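Local coordinates for protein EST1E (Clostridium proteoclasticum, PDB 2WTM) that probably hydrolyses ester bonds, acting as a promiscuous feruloyl esterase of the alpha/beta-hydrolase kind in a rumen bacterium, at residues A[78-83]-A[176-181]; A[130-135]-A[194-199]; A[190-195]-A[216-221]. All blocks are in the same frame, centred on the assembly; numbering follows the deposited sequence.

Contact 1: A[78-83]-A[176-181]; sequences TLFKWL and AQTIRV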
loop_
_atom_site.group_PDB
_atom_site.type_symbol
_atom_site.label_atom_id
_atom_site.label_comp_id
_atom_site.label_asym_id
_atom_site.label_seq_id
_atom_site.Cartn_x
_atom_site.Cartn_y
_atom_site.Cartn_z
ATOM N N THR A 78 3.707 8.033 2.207
ATOM C CA THR A 78 2.717 7.256 2.909
ATOM C C THR A 78 3.445 5.928 3.209
ATOM O O THR A 78 4.486 5.549 2.639
ATOM C CB THR A 78 1.467 6.904 2.084
ATOM O OG1 THR A 78 1.788 5.910 1.101
ATOM C CG2 THR A 78 0.816 8.138 1.416
ATOM N N LEU A 79 2.835 5.133 4.036
ATOM C CA LEU A 79 3.364 3.789 4.349
ATOM C C LEU A 79 3.318 2.861 3.137
ATOM O O LEU A 79 4.120 1.922 3.048
ATOM C CB LEU A 79 2.608 3.138 5.529
ATOM C CG LEU A 79 3.003 3.774 6.866
ATOM C CD1 LEU A 79 2.003 3.367 7.966
ATOM C CD2 LEU A 79 4.369 3.456 7.255
ATOM N N PHE A 80 2.342 3.033 2.231
ATOM C CA PHE A 80 2.334 2.187 0.987
ATOM C C PHE A 80 3.606 2.549 0.171
ATOM O O PHE A 80 4.261 1.671 -0.364
ATOM C CB PHE A 80 1.129 2.436 0.145
ATOM C CG PHE A 80 -0.117 1.737 0.591
ATOM C CD1 PHE A 80 -0.204 0.960 1.704
ATOM C CD2 PHE A 80 -1.280 1.964 -0.156
ATOM C CE1 PHE A 80 -1.437 0.374 2.079
ATOM C CE2 PHE A 80 -2.471 1.384 0.201
ATOM C CZ PHE A 80 -2.545 0.611 1.323
ATOM N N LYS A 81 3.903 3.852 0.041
ATOM C CA LYS A 81 5.150 4.204 -0.672
ATOM C C LYS A 81 6.385 3.625 -0.013
ATOM O O LYS A 81 7.258 3.071 -0.717
ATOM C CB LYS A 81 5.263 5.710 -0.836
ATOM C CG LYS A 81 4.112 6.266 -1.675
ATOM C CD LYS A 81 4.263 7.760 -2.022
ATOM C CE LYS A 81 2.983 8.370 -2.682
ATOM N NZ LYS A 81 3.259 9.759 -3.210
ATOM N N TRP A 82 6.497 3.779 1.308
ATOM C CA TRP A 82 7.592 3.191 2.019
ATOM C C TRP A 82 7.677 1.675 1.834
ATOM O O TRP A 82 8.776 1.111 1.657
ATOM C CB TRP A 82 7.546 3.535 3.533
ATOM C CG TRP A 82 8.051 4.912 3.830
ATOM C CD1 TRP A 82 8.042 6.037 3.032
ATOM C CD2 TRP A 82 8.714 5.291 5.069
ATOM N NE1 TRP A 82 8.675 7.102 3.730
ATOM C CE2 TRP A 82 9.114 6.640 4.947
ATOM C CE3 TRP A 82 9.070 4.579 6.218
ATOM C CZ2 TRP A 82 9.829 7.278 5.986
ATOM C CZ3 TRP A 82 9.790 5.172 7.193
ATOM C CH2 TRP A 82 10.156 6.509 7.095
ATOM N N LEU A 83 6.553 0.973 1.856
ATOM C CA LEU A 83 6.628 -0.511 1.742
ATOM C C LEU A 83 7.103 -0.823 0.290
ATOM O O LEU A 83 7.953 -1.703 0.052
ATOM C CB LEU A 83 5.287 -1.159 2.043
ATOM C CG LEU A 83 5.044 -1.076 3.514
ATOM C CD1 LEU A 83 3.685 -1.519 3.739
ATOM C CD2 LEU A 83 6.057 -1.902 4.310
ATOM N N ALA A 176 -2.709 4.719 6.218
ATOM C CA ALA A 176 -2.374 4.116 7.499
ATOM C C ALA A 176 -3.558 3.372 8.102
ATOM O O ALA A 176 -3.422 2.305 8.725
ATOM C CB ALA A 176 -1.869 5.153 8.495
ATOM N N GLN A 177 -4.705 3.994 7.996
ATOM C CA GLN A 177 -5.879 3.392 8.563
ATOM C C GLN A 177 -6.171 1.968 8.027
ATOM O O GLN A 177 -6.878 1.173 8.697
ATOM C CB GLN A 177 -7.089 4.294 8.279
ATOM C CG GLN A 177 -7.196 5.567 9.110
ATOM C CD GLN A 177 -8.493 6.297 8.831
ATOM O OE1 GLN A 177 -9.119 6.103 7.810
ATOM N NE2 GLN A 177 -8.858 7.218 9.746
ATOM N N THR A 178 -5.671 1.661 6.812
ATOM C CA THR A 178 -6.010 0.368 6.178
ATOM C C THR A 178 -5.213 -0.789 6.759
ATOM O O THR A 178 -5.486 -1.960 6.516
ATOM C CB THR A 178 -5.825 0.408 4.725
ATOM O OG1 THR A 178 -4.426 0.343 4.375
ATOM C CG2 THR A 178 -6.573 1.586 4.084
ATOM N N ILE A 179 -4.145 -0.481 7.436
ATOM C CA ILE A 179 -3.121 -1.488 7.786
ATOM C C ILE A 179 -3.462 -2.169 9.071
ATOM O O ILE A 179 -3.568 -1.560 10.135
ATOM C CB ILE A 179 -1.735 -0.858 7.861
ATOM C CG1 ILE A 179 -1.312 -0.373 6.497
ATOM C CG2 ILE A 179 -0.635 -1.857 8.312
ATOM C CD1 ILE A 179 -0.137 0.493 6.442
ATOM N N ARG A 180 -3.595 -3.507 8.996
ATOM C CA ARG A 180 -3.827 -4.334 10.197
ATOM C C ARG A 180 -2.509 -4.948 10.700
ATOM O O ARG A 180 -2.137 -6.007 10.278
ATOM C CB ARG A 180 -4.810 -5.432 9.845
ATOM C CG ARG A 180 -6.061 -4.934 9.109
ATOM C CD ARG A 180 -6.763 -3.782 9.728
ATOM N NE ARG A 180 -7.095 -4.051 11.117
ATOM C CZ ARG A 180 -8.082 -3.468 11.774
ATOM N NH1 ARG A 180 -8.912 -2.616 11.173
ATOM N NH2 ARG A 180 -8.254 -3.780 13.053
ATOM N N VAL A 181 -1.804 -4.199 11.541
ATOM C CA VAL A 181 -0.458 -4.614 11.996
ATOM C C VAL A 181 -0.418 -6.024 12.526
ATOM O O VAL A 181 0.494 -6.786 12.270
ATOM C CB VAL A 181 0.137 -3.579 13.012
ATOM C CG1 VAL A 181 1.498 -3.992 13.469
ATOM C CG2 VAL A 181 0.212 -2.209 12.358
#
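One hydrogen bond grips Thr78 OG1, from the backbone N-H of Lys81, and it is almost straight (172° at the hydrogen), with Lys81 N 3.1 Å from Thr78 OG1. This makes Thr78 the N-cap of helix 79-93 and fixes the first turn, from which Leu79 and Phe80 reach the segment 176-181. Leu79 carries CG beside its own backbone N, anti to the carbonyl carbon (chi1 -74°), and its CB points at the partner segment. Ile179 comes obliquely across it, tip first: Ile179 CD1 touches Leu79 CB and Leu79 CD1, each at 3.9 Å. Leu79 CD1 also faces Ala176 CB at 4.3 Å. The partner is a type I turn, Ala176 to Ile179, closed by Ile179 N on Ala176 O at 3.2 Å. It links helices 171-176 and 181-187, in the stretch inserted between strands 125-131 and 192-197, where alpha/beta hydrolases commonly carry a cap over the core. Thr178 crosses Phe80 at about a right angle, with its OG1 3.6 Å from Phe80 CZ. That hydroxyl is hydrogen-bonded to Val175 O, three residues back along the chain. Phe80 CE1 grazes Ile179 CG1 at 4.5 Å. At the dimer interface, the Phe80 ring stacks on Phe80 of the second subunit, and Lys81 NZ forms a salt bridge with Asp9 of that subunit.

Contact 2: A[130-135]-A[194-199]; sequences PLSPAA and IVHGDQ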
loop_
_atom_site.group_PDB
_atom_site.type_symbol
_atom_site.label_atom_id
_atom_site.label_comp_id
_atom_site.label_asym_id
_atom_site.label_seq_id
_atom_site.Cartn_x
_atom_site.Cartn_y
_atom_site.Cartn_z
ATOM N N PRO A 130 12.858 -4.492 15.220
ATOM C CA PRO A 130 12.165 -3.211 15.317
ATOM C C PRO A 130 12.641 -2.443 16.539
ATOM O O PRO A 130 12.400 -2.867 17.658
ATOM C CB PRO A 130 10.691 -3.641 15.393
ATOM C CG PRO A 130 10.685 -5.063 15.022
ATOM C CD PRO A 130 11.976 -5.581 15.596
ATOM N N LEU A 131 13.192 -1.267 16.310
ATOM C CA LEU A 131 13.721 -0.389 17.356
ATOM C C LEU A 131 12.651 0.680 17.695
ATOM O O LEU A 131 12.289 1.431 16.799
ATOM C CB LEU A 131 15.019 0.234 16.884
ATOM C CG LEU A 131 16.135 -0.711 16.544
ATOM C CD1 LEU A 131 17.281 -0.039 15.786
ATOM C CD2 LEU A 131 16.633 -1.510 17.732
ATOM N N SER A 132 12.052 0.612 18.925
ATOM C CA SER A 132 10.968 1.511 19.329
ATOM C C SER A 132 9.955 1.693 18.206
ATOM O O SER A 132 9.650 2.826 17.787
ATOM C CB SER A 132 11.593 2.858 19.755
ATOM O OG SER A 132 12.569 2.598 20.825
ATOM N N PRO A 133 9.420 0.549 17.730
ATOM C CA PRO A 133 8.580 0.642 16.536
ATOM C C PRO A 133 7.311 1.411 16.750
ATOM O O PRO A 133 6.673 1.253 17.808
ATOM C CB PRO A 133 8.300 -0.811 16.230
ATOM C CG PRO A 133 8.402 -1.517 17.528
ATOM C CD PRO A 133 9.496 -0.847 18.221
ATOM N N ALA A 134 6.962 2.279 15.833
ATOM C CA ALA A 134 5.704 3.027 15.916
ATOM C C ALA A 134 4.547 2.166 15.453
ATOM O O ALA A 134 3.765 2.592 14.573
ATOM C CB ALA A 134 5.794 4.317 15.075
ATOM N N ALA A 135 4.388 0.985 16.057
ATOM C CA ALA A 135 3.473 -0.033 15.553
ATOM C C ALA A 135 2.002 0.306 15.787
ATOM O O ALA A 135 1.109 -0.338 15.200
ATOM C CB ALA A 135 3.770 -1.339 16.208
ATOM N N ILE A 194 12.730 -6.788 19.685
ATOM C CA ILE A 194 12.214 -5.413 19.870
ATOM C C ILE A 194 12.978 -4.758 20.972
ATOM O O ILE A 194 13.162 -5.369 22.047
ATOM C CB ILE A 194 10.696 -5.345 20.154
ATOM C CG1 ILE A 194 9.947 -5.860 18.945
ATOM C CG2 ILE A 194 10.310 -3.924 20.453
ATOM C CD1 ILE A 194 8.445 -5.940 19.224
ATOM N N VAL A 195 13.450 -3.550 20.710
ATOM C CA VAL A 195 14.092 -2.694 21.749
ATOM C C VAL A 195 13.228 -1.475 21.964
ATOM O O VAL A 195 12.638 -0.953 20.988
ATOM C CB VAL A 195 15.510 -2.269 21.275
ATOM C CG1 VAL A 195 16.201 -1.511 22.423
ATOM C CG2 VAL A 195 16.277 -3.461 20.853
ATOM N N HIS A 196 13.049 -1.004 23.218
ATOM C CA HIS A 196 12.245 0.152 23.467
ATOM C C HIS A 196 12.574 0.727 24.829
ATOM O O HIS A 196 12.733 -0.042 25.781
ATOM C CB HIS A 196 10.750 -0.275 23.439
ATOM C CG HIS A 196 9.782 0.786 23.033
ATOM N ND1 HIS A 196 8.859 0.604 22.016
ATOM C CD2 HIS A 196 9.573 2.024 23.501
ATOM C CE1 HIS A 196 8.138 1.688 21.884
ATOM N NE2 HIS A 196 8.556 2.584 22.761
ATOM N N GLY A 197 12.735 2.052 24.864
ATOM C CA GLY A 197 12.997 2.836 26.107
ATOM C C GLY A 197 11.702 3.007 26.865
ATOM O O GLY A 197 10.716 3.457 26.287
ATOM N N ASP A 198 11.729 2.765 28.166
ATOM C CA ASP A 198 10.486 2.858 28.938
ATOM C C ASP A 198 10.048 4.291 29.300
ATOM O O ASP A 198 8.988 4.449 29.901
ATOM C CB ASP A 198 10.491 1.910 30.151
ATOM C CG ASP A 198 11.474 2.301 31.228
ATOM O OD1 ASP A 198 11.937 3.452 31.293
ATOM O OD2 ASP A 198 11.793 1.351 31.958
ATOM N N GLN A 199 10.802 5.308 28.943
ATOM C CA GLN A 199 10.368 6.672 29.016
ATOM C C GLN A 199 10.234 7.298 27.616
ATOM O O GLN A 199 10.493 8.478 27.421
ATOM C CB GLN A 199 11.345 7.460 29.887
ATOM C CG GLN A 199 11.318 7.024 31.348
ATOM C CD GLN A 199 10.045 7.468 32.089
ATOM O OE1 GLN A 199 9.325 8.351 31.615
ATOM N NE2 GLN A 199 9.784 6.885 33.247
HETATM O O HOH W 1 12.545 4.284 22.938
#
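A left-handed backbone at Ser132 (phi 43°, psi 56°) and a His196 side chain with CG anti to its own backbone N (chi1 -152°) bring the imidazole against the main chain of Ser132. Ser132 CA sits over one face of the ring, displaced toward its rim, and makes a CH-pi contact at 3.9 Å from Ser132 CA to the His196 ring centroid. The nearest ring atom is His196 ND1, 3.5 Å from Ser132 CA. Both ring nitrogens are hydrogen-bonded, ND1 to Ser208 OG and NE2 to Val203 O, which holds the imidazole against rotation. Beside it the backbones are sewn together twice: Val195 N bonds to Pro130 O at 3.3 Å, and the shorter bond, Ser132 N to Val195 O at 2.7 Å, arrives nearly along the C=O axis. This is the point where the neighbouring parallel strands 125-131 and 192-197 of the alpha/beta-hydrolase sheet part, Leu131 and Val195 forming the one bridge between segments 130-135 and 194-199. The first strand leaves into a loop after Leu131, the second about two residues past Val195, at the C-terminal ends of the parallel strands, where such enzymes place their catalytic residues; the side chain of Ser132 touches Asp200, the probable acid of a Ser-His-Asp triad. Ser132 OG donates to a water 2.7 Å from it, which also accepts from Gly197 N; the same hydroxyl is also hydrogen-bonded to Tyr230 OH. On one side of the strand pair Leu131 and Val195 run side by side, with Leu131 CD2 3.7 Å from Val195 CG2. Ile194 is crossed at about right angles by two prolines, its CG1 meeting Pro130 CD and its CG2 meeting Pro133 CD, both at 3.9 Å.

Contact 3: A[190-195]-A[216-221]; sequences KPVLIV and KNCKLV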
loop_
_atom_site.group_PDB
_atom_site.type_symbol
_atom_site.label_atom_id
_atom_site.label_comp_id
_atom_site.label_asym_id
_atom_site.label_seq_id
_atom_site.Cartn_x
_atom_site.Cartn_y
_atom_site.Cartn_z
ATOM N N LYS A 190 9.773 -15.916 12.477
ATOM C CA LYS A 190 11.237 -16.024 12.639
ATOM C C LYS A 190 11.656 -15.108 13.803
ATOM O O LYS A 190 10.845 -14.425 14.381
ATOM C CB LYS A 190 11.993 -15.726 11.349
ATOM C CG LYS A 190 11.747 -16.730 10.254
ATOM C CD LYS A 190 12.415 -16.426 9.006
ATOM C CE LYS A 190 12.272 -17.485 7.927
ATOM N NZ LYS A 190 12.845 -16.946 6.610
ATOM N N PRO A 191 12.931 -15.157 14.212
ATOM C CA PRO A 191 13.323 -14.396 15.348
ATOM C C PRO A 191 13.191 -12.880 15.199
ATOM O O PRO A 191 13.585 -12.327 14.167
ATOM C CB PRO A 191 14.806 -14.750 15.546
ATOM C CG PRO A 191 14.882 -16.119 14.929
ATOM C CD PRO A 191 14.038 -15.961 13.693
ATOM N N VAL A 192 12.671 -12.284 16.261
ATOM C CA VAL A 192 12.489 -10.859 16.412
ATOM C C VAL A 192 13.119 -10.315 17.697
ATOM O O VAL A 192 12.986 -10.938 18.762
ATOM C CB VAL A 192 10.961 -10.510 16.382
ATOM C CG1 VAL A 192 10.740 -9.067 16.497
ATOM C CG2 VAL A 192 10.341 -11.087 15.171
ATOM N N LEU A 193 13.806 -9.154 17.575
ATOM C CA LEU A 193 14.250 -8.394 18.740
ATOM C C LEU A 193 13.628 -7.030 18.728
ATOM O O LEU A 193 13.915 -6.218 17.826
ATOM C CB LEU A 193 15.758 -8.213 18.784
ATOM C CG LEU A 193 16.337 -7.296 19.847
ATOM C CD1 LEU A 193 16.297 -7.968 21.219
ATOM C CD2 LEU A 193 17.813 -6.939 19.555
ATOM N N ILE A 194 12.730 -6.788 19.685
ATOM C CA ILE A 194 12.214 -5.413 19.870
ATOM C C ILE A 194 12.978 -4.758 20.972
ATOM O O ILE A 194 13.162 -5.369 22.047
ATOM C CB ILE A 194 10.696 -5.345 20.154
ATOM C CG1 ILE A 194 9.947 -5.860 18.945
ATOM C CG2 ILE A 194 10.310 -3.924 20.453
ATOM C CD1 ILE A 194 8.445 -5.940 19.224
ATOM N N VAL A 195 13.450 -3.550 20.710
ATOM C CA VAL A 195 14.092 -2.694 21.749
ATOM C C VAL A 195 13.228 -1.475 21.964
ATOM O O VAL A 195 12.638 -0.953 20.988
ATOM C CB VAL A 195 15.510 -2.269 21.275
ATOM C CG1 VAL A 195 16.201 -1.511 22.423
ATOM C CG2 VAL A 195 16.277 -3.461 20.853
ATOM N N LYS A 216 5.556 -15.004 17.579
ATOM C CA LYS A 216 5.980 -16.377 17.902
ATOM C C LYS A 216 7.305 -16.419 18.618
ATOM O O LYS A 216 7.465 -17.150 19.600
ATOM C CB LYS A 216 6.037 -17.241 16.649
ATOM C CG LYS A 216 6.381 -18.679 16.870
ATOM C CD LYS A 216 5.171 -19.437 17.430
ATOM C CE LYS A 216 5.553 -20.859 17.751
ATOM N NZ LYS A 216 4.391 -21.446 18.481
ATOM N N ASN A 217 8.269 -15.639 18.144
ATOM C CA ASN A 217 9.657 -15.756 18.589
ATOM C C ASN A 217 10.227 -14.326 18.769
ATOM O O ASN A 217 11.072 -13.942 17.978
ATOM C CB ASN A 217 10.484 -16.496 17.530
ATOM C CG ASN A 217 10.350 -18.032 17.587
ATOM O OD1 ASN A 217 10.554 -18.636 18.642
ATOM N ND2 ASN A 217 10.072 -18.652 16.449
ATOM N N CYS A 218 9.812 -13.598 19.795
ATOM C CA CYS A 218 10.331 -12.263 20.021
ATOM C C CYS A 218 10.900 -12.071 21.391
ATOM O O CYS A 218 10.280 -12.407 22.390
ATOM C CB CYS A 218 9.220 -11.229 19.798
ATOM S SG CYS A 218 9.699 -9.495 20.098
ATOM N N LYS A 219 12.086 -11.496 21.451
ATOM C CA LYS A 219 12.625 -10.997 22.700
ATOM C C LYS A 219 12.498 -9.501 22.795
ATOM O O LYS A 219 12.833 -8.781 21.832
ATOM C CB LYS A 219 14.114 -11.388 22.807
ATOM C CG LYS A 219 14.839 -10.803 23.977
ATOM C CD LYS A 219 16.300 -11.188 23.889
ATOM C CE LYS A 219 17.048 -10.909 25.161
ATOM N NZ LYS A 219 18.485 -10.908 24.756
ATOM N N LEU A 220 12.007 -9.032 23.939
ATOM C CA LEU A 220 11.904 -7.611 24.204
ATOM C C LEU A 220 13.042 -7.161 25.092
ATOM O O LEU A 220 13.192 -7.678 26.200
ATOM C CB LEU A 220 10.604 -7.260 24.894
ATOM C CG LEU A 220 10.436 -5.808 25.332
ATOM C CD1 LEU A 220 10.454 -4.869 24.121
ATOM C CD2 LEU A 220 9.198 -5.625 26.162
ATOM N N VAL A 221 13.813 -6.210 24.619
ATOM C CA VAL A 221 14.793 -5.533 25.440
ATOM C C VAL A 221 14.356 -4.136 25.811
ATOM O O VAL A 221 14.180 -3.289 24.987
ATOM C CB VAL A 221 16.175 -5.519 24.815
ATOM C CG1 VAL A 221 17.116 -4.704 25.663
ATOM C CG2 VAL A 221 16.698 -6.932 24.738
HETATM O O HOH W 2 8.323 -14.229 15.546
#
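Ile194 CB lies 4.0 Å from Leu220 CD1, and beyond it the side chain divides between two neighbours. The CG2 branch, anti to the backbone N, meets the same methyl, with Ile194 CG2 3.8 Å from Leu220 CD1. The other branch runs along Cys218: Ile194 CG1 is 3.8 Å from Cys218 SG, and its tip, Ile194 CD1, is 3.9 Å from the same sulfur. Val192 CG1 closes on Cys218 SG too, so the sulfur rests against both side chains of the adjacent strand. Strands 192-195 and 218-221 run parallel in exact register, their axes 19° from parallel. They form the two strands of a beta-alpha-beta unit whose helix 205-214 packs on the face bearing Ile194, Cys218 and Leu220; helix 234-249 covers Leu193 and Val195 on the opposite face. Four backbone hydrogen bonds zip the pair: Val192 N donates to Asn217 O and Ile194 N to Lys219 O, while Val192 O accepts from Lys219 N. The fourth joins Val221 N to Ile194 O at 2.8 Å. The side chains of Leu193 and Val221 cross obliquely, Leu193 CD1 3.7 Å from Val221 CG2. At the N-terminal end of the pair a water bridges Lys190 O and Asn217 N.

Overall arrangement
Contacts 2 and 3 lie in the central sheet, their centres 11 Å apart, and share Ile194 and Val195: strand 192-197 has strand 125-131 on one side and strand 218-223, one of the two outermost strands of the sheet within this chain, on the other. Contact 1 is set apart, its centre 18 Å from that of contact 2 and 22 Å from that of contact 3, yet its Val181 packs on Ala135 of contact 2. Along the chain the segments of contacts 1 and 2 alternate, whereas contact 1 closes before contact 3 opens. Contact 1 packs the inserted region on helix 79-93, while contact 2 pairs the strands that flank the insertion.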